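Local atomic coordinates of S-adenosylmethionine:tRNA ribosyltransferase-isomerase (Thermotoga maritima, PDB entry 1VKY), a protein that probably transfers and isomerises the ribose moiety of S-adenosylmethionine onto 7-aminomethyl-7-deazaguanine in tRNA, giving epoxyqueuosine in the queuosine pathway. Residues I90-I95 with C105-G110; E96-G101 with T137-F142. All coordinates share one frame; numbering follows the deposited sequence.

Contact 1 of 2, residues I90-I95 with C105-G110; sequences IEILLI and CLVRPG
Glu91 pairs with Arg108, Ile92 with Val107, Leu93 with Leu106 and Leu94 with Cys105 along the two arms of an antiparallel beta hairpin, strands 89-97 and 102-108, within a six-stranded antiparallel sheet. The backbone ladder consists of four hydrogen bonds: Glu91 and Arg108 exchange N-H and C=O in both directions, and so do Leu93 and Leu106, whose N and O atoms stand 2.8 Å apart each way. At the non-hydrogen-bonded pair Ile92-Val107, the CA of Val107 makes a CA-H...O contact of 3.2 Å with the O of Glu91.

The charged contact lies on the face carrying Glu91, Leu93, Leu106 and Arg108. Glu91 and Arg108 run side by side and point the same way, their carboxylate and guanidinium planes 26° apart. OE1 of Glu91, on its syn side but out of the carboxylate plane, takes NH2 of Arg108 at 3.1 Å in a salt bridge and receives only a weak bond from NE. CD1 of Leu93 covers one guanidinium face, 3.6 Å from NH2 of Arg108, while NH1 reaches a second acid, Glu233. Arginine suits this place because its broad planar head serves two carboxylates and still packs on a methyl; an alanine here would probably cost Glu91 and Glu233 this shared cationic partner and take away the guanidinium face against which CD1 of Leu93 packs.

Apolar contacts fill the other face, where the small, polarisable thiol of Cys105 rests against two larger neighbours of the facing strand: its SG lies 3.8 Å from CG2 of Ile92 and 3.9 Å from CD1 of Leu94. At the far end, CG1 of Val107, anti to the backbone N (chi1 172°), meets CG2 of Ile90 at a tight 3.2 Å.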
loop_
_atom_site.group_PDB
_atom_site.type_symbol
_atom_site.label_atom_id
_atom_site.label_comp_id
_atom_site.label_asym_id
_atom_site.label_seq_id
_atom_site.Cartn_x
_atom_site.Cartn_y
_atom_site.Cartn_z
ATOM N N ILE B 90 -32.998 12.065 16.370
ATOM C CA ILE B 90 -32.668 10.735 15.839
ATOM C C ILE B 90 -31.515 10.736 14.832
ATOM O O ILE B 90 -31.442 11.586 13.952
ATOM C CB ILE B 90 -33.938 10.165 15.221
ATOM C CG1 ILE B 90 -35.015 10.118 16.306
ATOM C CG2 ILE B 90 -33.690 8.793 14.629
ATOM C CD1 ILE B 90 -36.341 9.721 15.837
ATOM N N GLU B 91 -30.607 9.781 14.972
ATOM C CA GLU B 91 -29.501 9.652 14.043
ATOM C C GLU B 91 -29.903 8.691 12.918
ATOM O O GLU B 91 -30.555 7.670 13.153
ATOM C CB GLU B 91 -28.252 9.141 14.763
ATOM C CG GLU B 91 -27.027 9.025 13.882
ATOM C CD GLU B 91 -25.908 8.239 14.543
ATOM O OE1 GLU B 91 -26.181 7.490 15.511
ATOM O OE2 GLU B 91 -24.751 8.367 14.095
ATOM N N ILE B 92 -29.513 9.043 11.701
ATOM C CA ILE B 92 -29.811 8.256 10.511
ATOM C C ILE B 92 -28.504 7.987 9.788
ATOM O O ILE B 92 -27.780 8.931 9.453
ATOM C CB ILE B 92 -30.757 9.034 9.564
ATOM C CG1 ILE B 92 -32.065 9.377 10.264
ATOM C CG2 ILE B 92 -31.001 8.239 8.293
ATOM C CD1 ILE B 92 -32.843 10.486 9.573
ATOM N N LEU B 93 -28.198 6.709 9.569
ATOM C CA LEU B 93 -27.034 6.294 8.772
ATOM C C LEU B 93 -27.504 5.559 7.528
ATOM O O LEU B 93 -28.176 4.541 7.651
ATOM C CB LEU B 93 -26.159 5.331 9.588
ATOM C CG LEU B 93 -25.673 5.843 10.923
ATOM C CD1 LEU B 93 -25.063 4.711 11.711
ATOM C CD2 LEU B 93 -24.643 6.944 10.688
ATOM N N LEU B 94 -27.098 6.042 6.353
ATOM C CA LEU B 94 -27.454 5.441 5.090
ATOM C C LEU B 94 -26.628 4.177 4.869
ATOM O O LEU B 94 -25.410 4.209 5.013
ATOM C CB LEU B 94 -27.229 6.426 3.932
ATOM C CG LEU B 94 -28.410 7.303 3.499
ATOM C CD1 LEU B 94 -28.976 8.142 4.619
ATOM C CD2 LEU B 94 -27.995 8.182 2.317
ATOM N N ILE B 95 -27.317 3.082 4.547
ATOM C CA ILE B 95 -26.718 1.745 4.424
ATOM C C ILE B 95 -26.871 1.279 2.981
ATOM O O ILE B 95 -25.910 0.907 2.342
ATOM C CB ILE B 95 -27.422 0.740 5.413
ATOM C CG1 ILE B 95 -27.198 1.143 6.889
ATOM C CG2 ILE B 95 -27.025 -0.674 5.155
ATOM C CD1 ILE B 95 -25.749 1.300 7.335
ATOM N N CYS B 105 -31.699 2.376 6.091
ATOM C CA CYS B 105 -30.933 3.192 7.022
ATOM C C CYS B 105 -30.886 2.548 8.382
ATOM O O CYS B 105 -31.791 1.830 8.790
ATOM C CB CYS B 105 -31.590 4.568 7.175
ATOM S SG CYS B 105 -31.616 5.520 5.638
ATOM N N LEU B 106 -29.824 2.869 9.103
ATOM C CA LEU B 106 -29.723 2.540 10.507
ATOM C C LEU B 106 -30.216 3.776 11.241
ATOM O O LEU B 106 -29.689 4.862 11.026
ATOM C CB LEU B 106 -28.252 2.213 10.845
ATOM C CG LEU B 106 -28.032 0.965 11.650
ATOM C CD1 LEU B 106 -28.470 1.258 13.079
ATOM C CD2 LEU B 106 -28.788 -0.214 11.073
ATOM N N VAL B 107 -31.252 3.625 12.057
ATOM C CA VAL B 107 -31.862 4.750 12.743
ATOM C C VAL B 107 -31.727 4.499 14.246
ATOM O O VAL B 107 -32.132 3.442 14.729
ATOM C CB VAL B 107 -33.333 4.905 12.332
ATOM C CG1 VAL B 107 -34.008 5.933 13.175
ATOM C CG2 VAL B 107 -33.428 5.288 10.858
ATOM N N ARG B 108 -31.162 5.471 14.967
ATOM C CA ARG B 108 -30.894 5.345 16.405
ATOM C C ARG B 108 -31.283 6.644 17.113
ATOM O O ARG B 108 -30.740 7.694 16.779
ATOM C CB ARG B 108 -29.405 5.039 16.636
ATOM C CG ARG B 108 -28.945 3.755 15.935
ATOM C CD ARG B 108 -27.508 3.308 16.181
ATOM N NE ARG B 108 -26.517 4.258 15.689
ATOM C CZ ARG B 108 -25.205 4.047 15.718
ATOM N NH1 ARG B 108 -24.721 2.914 16.211
ATOM N NH2 ARG B 108 -24.372 4.972 15.258
ATOM N N PRO B 109 -32.204 6.614 18.074
ATOM C CA PRO B 109 -32.921 5.429 18.531
ATOM C C PRO B 109 -34.042 4.965 17.603
ATOM O O PRO B 109 -34.928 5.741 17.241
ATOM C CB PRO B 109 -33.526 5.897 19.843
ATOM C CG PRO B 109 -33.734 7.353 19.659
ATOM C CD PRO B 109 -32.580 7.811 18.844
ATOM N N GLY B 110 -34.005 3.681 17.261
ATOM C CA GLY B 110 -34.893 3.093 16.268
ATOM C C GLY B 110 -36.265 2.736 16.783
ATOM O O GLY B 110 -37.213 2.779 16.022
#

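Contact 2 of 2, residues E96-G101 with T137-F142; sequences ERLEEG and TRILKF
Leu98 and Ile139 meet with their side chains at about a right angle, the CD1 methyl of Leu98 lying 4.1 Å from CG2 of Ile139 and almost as near its CG1. One leucine methyl thus rests against both branches of the isoleucine. The CB of Leu98 is directed toward the 137-142 segment, and CG, anti to the carbonyl carbon (chi1 -54°), carries CD1 on to Ile139. Leu98 is exposed and Ile139 only partly buried, so this is an apolar patch near the surface, to which branched aliphatic side chains bring reach without any polar demand.

At the other end, Phe142 is joined to Gly101 through the backbone. Its N-H bonds to the O of Gly101 at 2.9 Å with an N-H...O angle of 168°. The same oxygen lies in the plane of the Phe142 ring, at its edge, 3.6 Å from CD1. Gly101 has positive phi (72°), a conformation that glycine adopts readily and that suits the tight turn leading into strand 102-108.

The turn is also braced from within. NH2 of Arg97 forms a salt bridge of 3.2 Å with OE1 of Glu100, which lies at the edge of the guanidinium, in its plane, and C of Glu99 lies over the centre of one face of that group. Asp147 forms a salt bridge with NE of Arg97 and accepts a hydrogen bond from the backbone N of Gly101. Leu98 and Glu99 both face Ile102, the geometry of a classic beta bulge, here in the connection of the 89-97/102-108 hairpin beside strand 138-143 of the antiparallel sheet.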
loop_
_atom_site.group_PDB
_atom_site.type_symbol
_atom_site.label_atom_id
_atom_site.label_comp_id
_atom_site.label_asym_id
_atom_site.label_seq_id
_atom_site.Cartn_x
_atom_site.Cartn_y
_atom_site.Cartn_z
ATOM N N GLU B 96 -28.082 1.290 2.451
ATOM C CA GLU B 96 -28.285 0.748 1.132
ATOM C C GLU B 96 -29.349 1.484 0.337
ATOM O O GLU B 96 -30.478 1.617 0.759
ATOM C CB GLU B 96 -28.635 -0.746 1.237
ATOM C CG GLU B 96 -28.682 -1.439 -0.106
ATOM C CD GLU B 96 -29.251 -2.834 -0.054
ATOM O OE1 GLU B 96 -29.509 -3.359 1.054
ATOM O OE2 GLU B 96 -29.427 -3.417 -1.148
ATOM N N ARG B 97 -28.984 1.923 -0.856
ATOM C CA ARG B 97 -29.921 2.628 -1.730
ATOM C C ARG B 97 -30.794 1.672 -2.484
ATOM O O ARG B 97 -30.298 0.774 -3.174
ATOM C CB ARG B 97 -29.107 3.430 -2.715
ATOM C CG ARG B 97 -29.847 4.219 -3.724
ATOM C CD ARG B 97 -28.869 4.994 -4.564
ATOM N NE ARG B 97 -29.541 5.883 -5.485
ATOM C CZ ARG B 97 -29.932 5.536 -6.697
ATOM N NH1 ARG B 97 -29.747 4.313 -7.153
ATOM N NH2 ARG B 97 -30.520 6.425 -7.463
ATOM N N LEU B 98 -32.106 1.856 -2.358
ATOM C CA LEU B 98 -33.061 1.005 -3.058
ATOM C C LEU B 98 -33.466 1.660 -4.370
ATOM O O LEU B 98 -33.804 0.991 -5.338
ATOM C CB LEU B 98 -34.278 0.715 -2.175
ATOM C CG LEU B 98 -33.990 0.117 -0.778
ATOM C CD1 LEU B 98 -35.289 -0.339 -0.145
ATOM C CD2 LEU B 98 -32.994 -1.035 -0.807
ATOM N N GLU B 99 -33.393 2.978 -4.381
ATOM C CA GLU B 99 -33.886 3.803 -5.450
ATOM C C GLU B 99 -33.470 5.229 -5.073
ATOM O O GLU B 99 -33.305 5.518 -3.901
ATOM C CB GLU B 99 -35.428 3.643 -5.539
ATOM C CG GLU B 99 -36.163 4.703 -6.306
ATOM C CD GLU B 99 -37.383 4.188 -7.042
ATOM O OE1 GLU B 99 -38.501 4.211 -6.472
ATOM O OE2 GLU B 99 -37.241 3.791 -8.222
ATOM N N GLU B 100 -33.312 6.117 -6.053
ATOM C CA GLU B 100 -33.002 7.520 -5.781
ATOM C C GLU B 100 -33.890 8.020 -4.655
ATOM O O GLU B 100 -35.101 7.947 -4.746
ATOM C CB GLU B 100 -33.271 8.360 -7.037
ATOM C CG GLU B 100 -33.070 9.870 -6.875
ATOM C CD GLU B 100 -31.609 10.300 -6.756
ATOM O OE1 GLU B 100 -30.703 9.559 -7.171
ATOM O OE2 GLU B 100 -31.355 11.418 -6.270
ATOM N N GLY B 101 -33.288 8.499 -3.585
ATOM C CA GLY B 101 -34.062 9.037 -2.464
ATOM C C GLY B 101 -34.811 8.044 -1.581
ATOM O O GLY B 101 -35.585 8.472 -0.738
ATOM N N THR B 137 -33.168 -2.411 9.981
ATOM C CA THR B 137 -33.036 -1.110 9.365
ATOM C C THR B 137 -34.420 -0.535 9.190
ATOM O O THR B 137 -35.425 -1.192 9.496
ATOM C CB THR B 137 -32.330 -1.240 8.024
ATOM O OG1 THR B 137 -33.025 -2.204 7.224
ATOM C CG2 THR B 137 -30.881 -1.845 8.209
ATOM N N ARG B 138 -34.445 0.709 8.734
ATOM C CA ARG B 138 -35.649 1.450 8.411
ATOM C C ARG B 138 -35.521 1.834 6.958
ATOM O O ARG B 138 -34.464 2.268 6.530
ATOM C CB ARG B 138 -35.723 2.719 9.258
ATOM C CG ARG B 138 -36.537 2.595 10.546
ATOM C CD ARG B 138 -36.397 1.298 11.196
ATOM N NE ARG B 138 -36.991 1.209 12.513
ATOM C CZ ARG B 138 -36.713 0.203 13.322
ATOM N NH1 ARG B 138 -35.898 -0.767 12.918
ATOM N NH2 ARG B 138 -37.243 0.149 14.531
ATOM N N ILE B 139 -36.585 1.644 6.192
ATOM C CA ILE B 139 -36.604 2.112 4.830
ATOM C C ILE B 139 -37.167 3.508 4.879
ATOM O O ILE B 139 -38.289 3.717 5.307
ATOM C CB ILE B 139 -37.437 1.180 3.932
ATOM C CG1 ILE B 139 -36.743 -0.189 3.789
ATOM C CG2 ILE B 139 -37.556 1.786 2.568
ATOM C CD1 ILE B 139 -36.902 -1.077 4.955
ATOM N N LEU B 140 -36.375 4.464 4.431
ATOM C CA LEU B 140 -36.753 5.865 4.487
ATOM C C LEU B 140 -36.858 6.436 3.089
ATOM O O LEU B 140 -35.968 6.260 2.267
ATOM C CB LEU B 140 -35.695 6.650 5.253
ATOM C CG LEU B 140 -35.806 6.869 6.767
ATOM C CD1 LEU B 140 -36.489 5.818 7.548
ATOM C CD2 LEU B 140 -34.441 7.064 7.285
ATOM N N LYS B 141 -37.957 7.133 2.832
ATOM C CA LYS B 141 -38.124 7.916 1.605
ATOM C C LYS B 141 -37.886 9.394 1.943
ATOM O O LYS B 141 -38.601 9.976 2.764
ATOM C CB LYS B 141 -39.523 7.705 1.005
ATOM C CG LYS B 141 -39.780 8.495 -0.263
ATOM C CD LYS B 141 -41.127 8.140 -0.965
ATOM C CE LYS B 141 -42.338 8.853 -0.376
ATOM N NZ LYS B 141 -42.456 10.294 -0.720
ATOM N N PHE B 142 -36.861 9.979 1.332
ATOM C CA PHE B 142 -36.508 11.390 1.558
ATOM C C PHE B 142 -37.404 12.315 0.756
ATOM O O PHE B 142 -37.936 11.921 -0.274
ATOM C CB PHE B 142 -35.028 11.606 1.251
ATOM C CG PHE B 142 -34.141 10.989 2.274
ATOM C CD1 PHE B 142 -33.735 9.682 2.156
ATOM C CD2 PHE B 142 -33.797 11.692 3.417
ATOM C CE1 PHE B 142 -32.949 9.111 3.122
ATOM C CE2 PHE B 142 -32.986 11.112 4.388
ATOM C CZ PHE B 142 -32.574 9.842 4.236
#

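Contacts 1 and 2 belong to the same antiparallel sheet, their centres about 11 Å apart, and both draw on strand 89-97. Contact 1 is the more buried: a regular ladder between neighbouring strands, with an apolar face on one side and, on the other, a charged pair beside leucines. Contact 2, partly buried, gathers the end of that hairpin against strand 138-143 and relies on a single backbone bond and one apolar touch, its salt bridge staying within the turn. They join where the N of Cys105 lies 2.8 Å from the O of Arg138, probably a hydrogen bond, and where Leu140 packs on the sulfur of Cys105.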